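Local coordinates for protein Exo-poly-alpha-D-galacturonosidase (Thermotoga maritima, PDB 3JUR) that probably hydrolyses the alpha-linked galacturonic acid chains of pectin, as an exo-acting polygalacturonase of glycosyl hydrolase family 28 built on a beta-helix, at residues D[403-409]-D[424-430]; D[339-345]-D[374-380]; D[413-417]-D[444-448]. Residue numbers count along the deposited sequence, not the author numbering.

Contacts 1 and 2 join successive rungs of the right-handed parallel beta-helix, and contact 3 pairs its last strand antiparallel, all toward the C-terminal end of the chain. Contact 2 comes first: residues 374-380 return beside 339-345 after one coil of 28 intervening residues. Contact 1 follows in series, closing the shorter coil between 403-409 and 424-430. Its first segment already sits beside contact 2, with Leu404 O and Ser406 N meeting Val378 N and O. Contact 3 crosses contact 1: 413-417 lies within the contact 1 coil, whereas 444-448 lies beyond it. Contact 3 belongs to a different sheet, in which the C-terminal strand is outermost within this chain, and Val417 packs inside against Leu424.

Contact 1: D[403-409]-D[424-430]; sequences ILISDTI and LGMENVI
Two successive rungs of the parallel beta-helix lie in register here, Ile403 beside Leu424 through Ile409 beside Ile430, with strands 403-406 and 424-426 running parallel, 4.7 Å apart at 17°. Their backbone donors and acceptors alternate: Gly425 N gives to Ile403 O (2.8 Å), Ile405 N to Gly425 O (2.9 Å), Glu427 N to Ile405 O (2.9 Å) and Asp407 N to Glu427 O (3.0 Å). Both segments then turn a corner, Asp407 (49/46) and Asn428 (51/62) taking left-handed conformations. Beyond it Thr408 N bonds only weakly to Asn428 O (3.4 Å), but Ile430 N reaches Thr408 O at 2.9 Å. Thr408 OG1 donates to Ser406 O (2.8 Å) and accepts a hydrogen bond from Leu381 N. Inward, Ile405 CG2 meets Met426 CE at 3.7 Å, and Ile405 CD1 meets Leu424 CD1 at 3.9 Å. Ile409 and Ile430 pack against a second subunit. At the corner Asn428, chi1 t, accepts a hydrogen bond from Arg435 NH1 at OD1, while its ND2 donates to Asp407 OD1 at 3.0 Å.

Contact 2: D[339-345]-D[374-380]; sequences ENIFFID and RSVFVKN
Strands 339-344 and 374-379 are parallel neighbours on consecutive coils of the beta-helix, 4.7 Å apart at 7°, with Glu339 level with Arg374 and Asp345 with Asn380. Left-handed Asn340 and Ser375 interrupt the extended backbone near the start, as do Asp345 and Asn380 at the end. The backbone hydrogen bonds run from Ile341 N to Ser375 O (3.2 Å), Phe377 N to Ile341 O (2.9 Å), Phe343 N to Phe377 O (2.8 Å), Lys379 N to Phe343 O (3.1 Å) and Asp345 N to Lys379 O (2.9 Å). A water donates to Phe343 O and Lys379 O. Polar side chains pair at both ends: Arg374 NH1 salt-bridges Glu339 OE1 (2.5 Å), and Asn380 ND2 donates to Asp345 OD1 (2.8 Å). Phe342 and Phe377, both chi1 m, lie nearly parallel but slid apart, centroids 5.0 Å apart; on the other face Phe343 CB meets Val378 CG2 at 4.2 Å. Strands 309-320 and 400-406 flank the pair, and helix 6-16 covers Phe342.

Contact 3: D[413-417]-D[444-448]; sequences AKISV and KALLK
Val417 sets its side chain against Leu447, CB to CB at 4.0 Å, on the face where Leu447 also packs on Leu439 and Ile441. The two residues form an antiparallel hydrogen-bonded pair, CA atoms 4.8 Å apart: Val417 N donates to Leu447 O (3.1 Å) and Leu447 N returns a bond to Val417 O (2.8 Å). Ser416 N also points at Leu447 O, at 2.9 Å but with a bent, weak bond, so Ser416 and Val417 both face Leu447 in a classic beta bulge. Ser416, at phi/psi -73/-55, supplies the kink where the chain turns its corner, whereas Val417 is extended at -134/128. The touching parts, 414-417 and 445-448, run 155° apart. Away from the Val417-Leu447 face, Ile415 CG2 rests on Leu446 CD1 at 3.8 Å, with Ile415 in chi1 m and Leu446 in chi1 t, chi2 p. Lys448, the last residue, lays its CG 3.6 Å from Lys414 O. The contact thus brings the C-terminal strand back antiparallel onto a sheet of the beta-helix whose other strands are parallel. Strand 415-419 lies between strands 388-393 and 444-447, and strand 444-447 pairs in turn, antiparallel, with a strand of a third subunit, so that the sheet continues across the interface of the tetramer.

Contact 1: D[403-409]-D[424-430]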
loop_
_atom_site.group_PDB
_atom_site.type_symbol
_atom_site.label_atom_id
_atom_site.label_comp_id
_atom_site.label_asym_id
_atom_site.label_seq_id
_atom_site.Cartn_x
_atom_site.Cartn_y
_atom_site.Cartn_z
ATOM N N ILE D 403 -11.116 14.076 16.474
ATOM C CA ILE D 403 -11.608 12.905 15.774
ATOM C C ILE D 403 -10.420 11.987 15.540
ATOM O O ILE D 403 -9.410 12.407 14.958
ATOM C CB ILE D 403 -12.294 13.248 14.412
ATOM C CG1 ILE D 403 -13.303 14.398 14.557
ATOM C CG2 ILE D 403 -12.945 11.997 13.809
ATOM C CD1 ILE D 403 -14.468 14.152 15.547
ATOM N N LEU D 404 -10.538 10.745 16.002
ATOM C CA LEU D 404 -9.464 9.763 15.873
ATOM C C LEU D 404 -9.963 8.484 15.207
ATOM O O LEU D 404 -10.960 7.886 15.643
ATOM C CB LEU D 404 -8.823 9.463 17.239
ATOM C CG LEU D 404 -7.625 8.502 17.287
ATOM C CD1 LEU D 404 -6.425 9.066 16.537
ATOM C CD2 LEU D 404 -7.236 8.154 18.734
ATOM N N ILE D 405 -9.277 8.097 14.132
ATOM C CA ILE D 405 -9.537 6.855 13.416
ATOM C C ILE D 405 -8.268 6.000 13.475
ATOM O O ILE D 405 -7.189 6.444 13.076
ATOM C CB ILE D 405 -9.955 7.120 11.948
ATOM C CG1 ILE D 405 -11.174 8.048 11.912
ATOM C CG2 ILE D 405 -10.247 5.808 11.224
ATOM C CD1 ILE D 405 -11.511 8.598 10.547
ATOM N N SER D 406 -8.389 4.777 13.994
ATOM C CA SER D 406 -7.214 3.935 14.171
ATOM C C SER D 406 -7.477 2.466 13.876
ATOM O O SER D 406 -8.623 1.999 13.957
ATOM C CB SER D 406 -6.636 4.117 15.571
ATOM O OG SER D 406 -7.635 3.865 16.534
ATOM N N ASP D 407 -6.407 1.751 13.525
ATOM C CA ASP D 407 -6.476 0.318 13.210
ATOM C C ASP D 407 -7.614 0.020 12.226
ATOM O O ASP D 407 -8.396 -0.908 12.430
ATOM C CB ASP D 407 -6.654 -0.507 14.490
ATOM C CG ASP D 407 -5.570 -0.237 15.523
ATOM O OD1 ASP D 407 -4.455 0.197 15.148
ATOM O OD2 ASP D 407 -5.830 -0.483 16.721
ATOM N N THR D 408 -7.702 0.826 11.174
ATOM C CA THR D 408 -8.877 0.847 10.304
ATOM C C THR D 408 -8.483 0.713 8.830
ATOM O O THR D 408 -7.469 1.270 8.395
ATOM C CB THR D 408 -9.720 2.130 10.578
ATOM O OG1 THR D 408 -10.391 1.984 11.837
ATOM C CG2 THR D 408 -10.757 2.404 9.479
ATOM N N ILE D 409 -9.284 -0.046 8.085
ATOM C CA ILE D 409 -9.085 -0.261 6.659
ATOM C C ILE D 409 -10.360 0.146 5.932
ATOM O O ILE D 409 -11.434 -0.381 6.225
ATOM C CB ILE D 409 -8.762 -1.746 6.331
ATOM C CG1 ILE D 409 -7.568 -2.242 7.159
ATOM C CG2 ILE D 409 -8.478 -1.925 4.818
ATOM C CD1 ILE D 409 -7.371 -3.752 7.159
ATOM N N LEU D 424 -8.385 16.174 12.437
ATOM C CA LEU D 424 -8.486 14.732 12.212
ATOM C C LEU D 424 -7.158 14.036 12.493
ATOM O O LEU D 424 -6.103 14.446 11.989
ATOM C CB LEU D 424 -8.969 14.432 10.776
ATOM C CG LEU D 424 -9.061 12.987 10.263
ATOM C CD1 LEU D 424 -10.093 12.173 11.035
ATOM C CD2 LEU D 424 -9.365 12.950 8.747
ATOM N N GLY D 425 -7.225 12.989 13.310
ATOM C CA GLY D 425 -6.091 12.104 13.524
ATOM C C GLY D 425 -6.378 10.691 13.054
ATOM O O GLY D 425 -7.487 10.160 13.255
ATOM N N MET D 426 -5.381 10.090 12.410
ATOM C CA MET D 426 -5.439 8.688 11.990
ATOM C C MET D 426 -4.147 7.982 12.404
ATOM O O MET D 426 -3.053 8.530 12.242
ATOM C CB MET D 426 -5.663 8.570 10.479
ATOM C CG MET D 426 -6.883 9.350 9.967
ATOM S SD MET D 426 -7.387 8.952 8.280
ATOM C CE MET D 426 -8.380 7.501 8.564
ATOM N N GLU D 427 -4.285 6.787 12.973
ATOM C CA GLU D 427 -3.139 5.990 13.400
ATOM C C GLU D 427 -3.297 4.553 12.902
ATOM O O GLU D 427 -4.325 3.940 13.134
ATOM C CB GLU D 427 -2.986 6.038 14.926
ATOM C CG GLU D 427 -2.718 7.445 15.470
ATOM C CD GLU D 427 -2.336 7.480 16.946
ATOM O OE1 GLU D 427 -2.194 6.403 17.572
ATOM O OE2 GLU D 427 -2.175 8.603 17.481
ATOM N N ASN D 428 -2.280 4.031 12.209
ATOM C CA ASN D 428 -2.332 2.684 11.624
ATOM C C ASN D 428 -3.600 2.454 10.767
ATOM O O ASN D 428 -4.441 1.593 11.079
ATOM C CB ASN D 428 -2.168 1.601 12.720
ATOM C CG ASN D 428 -2.133 0.184 12.153
ATOM O OD1 ASN D 428 -1.540 -0.055 11.098
ATOM N ND2 ASN D 428 -2.776 -0.767 12.853
ATOM N N VAL D 429 -3.736 3.248 9.701
ATOM C CA VAL D 429 -4.893 3.152 8.792
ATOM C C VAL D 429 -4.475 2.823 7.363
ATOM O O VAL D 429 -3.413 3.243 6.896
ATOM C CB VAL D 429 -5.763 4.447 8.748
ATOM C CG1 VAL D 429 -6.417 4.727 10.095
ATOM C CG2 VAL D 429 -4.927 5.640 8.281
ATOM N N ILE D 430 -5.321 2.058 6.682
ATOM C CA ILE D 430 -5.171 1.814 5.258
ATOM C C ILE D 430 -6.400 2.423 4.593
ATOM O O ILE D 430 -7.537 2.122 4.970
ATOM C CB ILE D 430 -5.023 0.299 4.930
ATOM C CG1 ILE D 430 -3.818 -0.300 5.677
ATOM C CG2 ILE D 430 -4.909 0.080 3.414
ATOM C CD1 ILE D 430 -3.623 -1.825 5.516
#

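Contact 2: D[339-345]-D[374-380]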
loop_
_atom_site.group_PDB
_atom_site.type_symbol
_atom_site.label_atom_id
_atom_site.label_comp_id
_atom_site.label_asym_id
_atom_site.label_seq_id
_atom_site.Cartn_x
_atom_site.Cartn_y
_atom_site.Cartn_z
ATOM N N GLU D 339 -20.452 14.174 21.797
ATOM C CA GLU D 339 -19.099 13.893 22.285
ATOM C C GLU D 339 -18.971 12.525 22.940
ATOM O O GLU D 339 -19.952 11.985 23.451
ATOM C CB GLU D 339 -18.614 14.987 23.248
ATOM C CG GLU D 339 -19.399 15.118 24.533
ATOM C CD GLU D 339 -18.808 16.165 25.466
ATOM O OE1 GLU D 339 -18.192 17.134 24.969
ATOM O OE2 GLU D 339 -18.966 16.023 26.698
ATOM N N ASN D 340 -17.752 11.988 22.934
ATOM C CA ASN D 340 -17.481 10.652 23.445
ATOM C C ASN D 340 -18.351 9.612 22.744
ATOM O O ASN D 340 -19.146 8.903 23.382
ATOM C CB ASN D 340 -17.647 10.591 24.973
ATOM C CG ASN D 340 -16.337 10.771 25.713
ATOM O OD1 ASN D 340 -15.287 10.995 25.109
ATOM N ND2 ASN D 340 -16.389 10.647 27.037
ATOM N N ILE D 341 -18.220 9.568 21.419
ATOM C CA ILE D 341 -18.920 8.601 20.590
ATOM C C ILE D 341 -17.875 7.588 20.127
ATOM O O ILE D 341 -16.842 7.966 19.549
ATOM C CB ILE D 341 -19.617 9.274 19.355
ATOM C CG1 ILE D 341 -20.392 10.537 19.763
ATOM C CG2 ILE D 341 -20.535 8.265 18.619
ATOM C CD1 ILE D 341 -21.563 10.311 20.754
ATOM N N PHE D 342 -18.136 6.311 20.399
ATOM C CA PHE D 342 -17.177 5.247 20.145
ATOM C C PHE D 342 -17.736 4.240 19.157
ATOM O O PHE D 342 -18.741 3.591 19.427
ATOM C CB PHE D 342 -16.794 4.544 21.458
ATOM C CG PHE D 342 -16.095 5.436 22.434
ATOM C CD1 PHE D 342 -14.709 5.469 22.492
ATOM C CD2 PHE D 342 -16.823 6.258 23.285
ATOM C CE1 PHE D 342 -14.055 6.297 23.394
ATOM C CE2 PHE D 342 -16.176 7.104 24.186
ATOM C CZ PHE D 342 -14.795 7.122 24.243
ATOM N N PHE D 343 -17.062 4.118 18.018
ATOM C CA PHE D 343 -17.497 3.280 16.905
ATOM C C PHE D 343 -16.400 2.236 16.701
ATOM O O PHE D 343 -15.434 2.476 15.973
ATOM C CB PHE D 343 -17.690 4.157 15.655
ATOM C CG PHE D 343 -18.493 3.516 14.561
ATOM C CD1 PHE D 343 -19.867 3.315 14.707
ATOM C CD2 PHE D 343 -17.882 3.136 13.368
ATOM C CE1 PHE D 343 -20.617 2.720 13.679
ATOM C CE2 PHE D 343 -18.613 2.548 12.345
ATOM C CZ PHE D 343 -19.986 2.348 12.495
ATOM N N ILE D 344 -16.554 1.084 17.360
ATOM C CA ILE D 344 -15.466 0.115 17.538
ATOM C C ILE D 344 -15.805 -1.258 16.975
ATOM O O ILE D 344 -16.895 -1.774 17.216
ATOM C CB ILE D 344 -15.151 -0.097 19.062
ATOM C CG1 ILE D 344 -15.065 1.241 19.816
ATOM C CG2 ILE D 344 -13.885 -0.953 19.271
ATOM C CD1 ILE D 344 -13.939 2.153 19.371
ATOM N N ASP D 345 -14.846 -1.864 16.275
ATOM C CA ASP D 345 -14.958 -3.253 15.781
ATOM C C ASP D 345 -16.097 -3.472 14.788
ATOM O O ASP D 345 -16.656 -4.562 14.708
ATOM C CB ASP D 345 -15.089 -4.250 16.949
ATOM C CG ASP D 345 -13.901 -4.210 17.881
ATOM O OD1 ASP D 345 -12.781 -3.895 17.412
ATOM O OD2 ASP D 345 -14.082 -4.496 19.087
ATOM N N ARG D 374 -17.014 16.962 19.330
ATOM C CA ARG D 374 -15.653 16.519 19.656
ATOM C C ARG D 374 -15.579 15.093 20.198
ATOM O O ARG D 374 -16.600 14.504 20.579
ATOM C CB ARG D 374 -14.964 17.498 20.615
ATOM C CG ARG D 374 -15.905 18.248 21.534
ATOM C CD ARG D 374 -15.917 17.760 22.969
ATOM N NE ARG D 374 -14.956 18.488 23.796
ATOM C CZ ARG D 374 -15.171 18.900 25.044
ATOM N NH1 ARG D 374 -16.331 18.682 25.650
ATOM N NH2 ARG D 374 -14.216 19.546 25.693
ATOM N N SER D 375 -14.363 14.548 20.218
ATOM C CA SER D 375 -14.071 13.240 20.820
ATOM C C SER D 375 -14.889 12.097 20.228
ATOM O O SER D 375 -15.702 11.462 20.913
ATOM C CB SER D 375 -14.224 13.310 22.343
ATOM O OG SER D 375 -13.371 14.320 22.838
ATOM N N VAL D 376 -14.681 11.866 18.934
ATOM C CA VAL D 376 -15.301 10.758 18.226
ATOM C C VAL D 376 -14.179 9.793 17.859
ATOM O O VAL D 376 -13.145 10.200 17.302
ATOM C CB VAL D 376 -16.073 11.228 16.957
ATOM C CG1 VAL D 376 -16.779 10.045 16.268
ATOM C CG2 VAL D 376 -17.093 12.317 17.311
ATOM N N PHE D 377 -14.377 8.522 18.201
ATOM C CA PHE D 377 -13.337 7.511 18.076
ATOM C C PHE D 377 -13.812 6.327 17.244
ATOM O O PHE D 377 -14.815 5.672 17.567
ATOM C CB PHE D 377 -12.852 7.067 19.470
ATOM C CG PHE D 377 -12.489 8.216 20.370
ATOM C CD1 PHE D 377 -11.249 8.842 20.258
ATOM C CD2 PHE D 377 -13.398 8.698 21.309
ATOM C CE1 PHE D 377 -10.917 9.931 21.078
ATOM C CE2 PHE D 377 -13.077 9.781 22.134
ATOM C CZ PHE D 377 -11.832 10.398 22.015
ATOM N N VAL D 378 -13.101 6.096 16.143
ATOM C CA VAL D 378 -13.354 4.971 15.271
ATOM C C VAL D 378 -12.136 4.070 15.412
ATOM O O VAL D 378 -10.993 4.492 15.193
ATOM C CB VAL D 378 -13.556 5.399 13.792
ATOM C CG1 VAL D 378 -13.720 4.170 12.891
ATOM C CG2 VAL D 378 -14.768 6.313 13.638
ATOM N N LYS D 379 -12.365 2.828 15.807
ATOM C CA LYS D 379 -11.255 1.906 15.965
ATOM C C LYS D 379 -11.646 0.548 15.427
ATOM O O LYS D 379 -12.756 0.057 15.692
ATOM C CB LYS D 379 -10.826 1.835 17.436
ATOM C CG LYS D 379 -10.051 0.588 17.815
ATOM C CD LYS D 379 -8.618 0.868 18.120
ATOM C CE LYS D 379 -8.444 1.294 19.553
ATOM N NZ LYS D 379 -7.015 1.219 19.964
ATOM N N ASN D 380 -10.733 -0.060 14.677
ATOM C CA ASN D 380 -10.956 -1.388 14.086
ATOM C C ASN D 380 -12.195 -1.446 13.190
ATOM O O ASN D 380 -12.997 -2.379 13.275
ATOM C CB ASN D 380 -10.992 -2.488 15.164
ATOM C CG ASN D 380 -10.777 -3.880 14.590
ATOM O OD1 ASN D 380 -10.032 -4.056 13.625
ATOM N ND2 ASN D 380 -11.432 -4.880 15.185
HETATM O O HOH W 1 -15.351 0.488 14.047
#

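Contact 3: D[413-417]-D[444-448]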
loop_
_atom_site.group_PDB
_atom_site.type_symbol
_atom_site.label_atom_id
_atom_site.label_comp_id
_atom_site.label_asym_id
_atom_site.label_seq_id
_atom_site.Cartn_x
_atom_site.Cartn_y
_atom_site.Cartn_z
ATOM N N ALA D 413 -13.380 3.590 -1.710
ATOM C CA ALA D 413 -14.047 4.878 -1.616
ATOM C C ALA D 413 -13.423 5.815 -2.650
ATOM O O ALA D 413 -12.212 5.796 -2.852
ATOM C CB ALA D 413 -13.918 5.448 -0.221
ATOM N N LYS D 414 -14.244 6.619 -3.314
ATOM C CA LYS D 414 -13.729 7.504 -4.357
ATOM C C LYS D 414 -12.822 8.601 -3.787
ATOM O O LYS D 414 -11.692 8.761 -4.233
ATOM C CB LYS D 414 -14.866 8.079 -5.211
ATOM C CG LYS D 414 -15.388 7.068 -6.240
ATOM C CD LYS D 414 -16.601 7.581 -7.025
ATOM C CE LYS D 414 -17.919 7.149 -6.382
ATOM N NZ LYS D 414 -19.052 7.341 -7.348
ATOM N N ILE D 415 -13.322 9.337 -2.799
ATOM C CA ILE D 415 -12.519 10.312 -2.070
ATOM C C ILE D 415 -12.178 9.747 -0.690
ATOM O O ILE D 415 -13.060 9.254 0.015
ATOM C CB ILE D 415 -13.261 11.664 -1.961
ATOM C CG1 ILE D 415 -13.387 12.287 -3.355
ATOM C CG2 ILE D 415 -12.540 12.622 -0.988
ATOM C CD1 ILE D 415 -14.424 13.380 -3.470
ATOM N N SER D 416 -10.898 9.789 -0.323
ATOM C CA SER D 416 -10.466 9.327 1.007
ATOM C C SER D 416 -10.861 10.298 2.118
ATOM O O SER D 416 -11.516 9.904 3.087
ATOM C CB SER D 416 -8.955 9.079 1.038
ATOM O OG SER D 416 -8.611 8.064 0.123
ATOM N N VAL D 417 -10.454 11.560 1.992
ATOM C CA VAL D 417 -10.755 12.555 3.022
ATOM C C VAL D 417 -11.269 13.867 2.410
ATOM O O VAL D 417 -10.668 14.429 1.483
ATOM C CB VAL D 417 -9.535 12.835 3.969
ATOM C CG1 VAL D 417 -9.882 13.895 5.047
ATOM C CG2 VAL D 417 -9.058 11.553 4.646
ATOM N N LYS D 444 -8.194 22.439 6.563
ATOM C CA LYS D 444 -8.932 22.025 5.371
ATOM C C LYS D 444 -8.112 21.005 4.600
ATOM O O LYS D 444 -6.885 21.112 4.532
ATOM C CB LYS D 444 -9.210 23.223 4.452
ATOM C CG LYS D 444 -10.013 24.351 5.087
ATOM C CD LYS D 444 -10.267 25.488 4.095
ATOM C CE LYS D 444 -11.132 26.561 4.730
ATOM N NZ LYS D 444 -11.466 27.668 3.791
ATOM N N ALA D 445 -8.785 20.018 4.015
ATOM C CA ALA D 445 -8.099 19.057 3.171
ATOM C C ALA D 445 -9.020 18.310 2.203
ATOM O O ALA D 445 -10.213 18.101 2.464
ATOM C CB ALA D 445 -7.277 18.070 4.020
ATOM N N LEU D 446 -8.438 17.913 1.081
ATOM C CA LEU D 446 -9.073 16.998 0.145
ATOM C C LEU D 446 -8.051 15.952 -0.305
ATOM O O LEU D 446 -7.061 16.280 -0.973
ATOM C CB LEU D 446 -9.665 17.750 -1.055
ATOM C CG LEU D 446 -10.464 16.936 -2.087
ATOM C CD1 LEU D 446 -11.692 16.300 -1.467
ATOM C CD2 LEU D 446 -10.864 17.808 -3.272
ATOM N N LEU D 447 -8.294 14.699 0.079
ATOM C CA LEU D 447 -7.402 13.598 -0.261
ATOM C C LEU D 447 -8.109 12.565 -1.117
ATOM O O LEU D 447 -9.173 12.051 -0.759
ATOM C CB LEU D 447 -6.826 12.932 0.998
ATOM C CG LEU D 447 -5.558 13.548 1.589
ATOM C CD1 LEU D 447 -5.840 14.865 2.318
ATOM C CD2 LEU D 447 -4.888 12.557 2.523
ATOM N N LYS D 448 -7.497 12.275 -2.253
ATOM C CA LYS D 448 -7.999 11.286 -3.184
ATOM C C LYS D 448 -6.812 10.466 -3.718
ATOM O O LYS D 448 -6.933 9.274 -4.026
ATOM C CB LYS D 448 -8.737 12.019 -4.302
ATOM C CG LYS D 448 -9.252 11.163 -5.427
ATOM C CD LYS D 448 -9.832 12.039 -6.520
ATOM C CE LYS D 448 -10.698 11.223 -7.445
ATOM N NZ LYS D 448 -10.996 11.973 -8.701
ATOM O OXT LYS D 448 -5.686 10.968 -3.863
#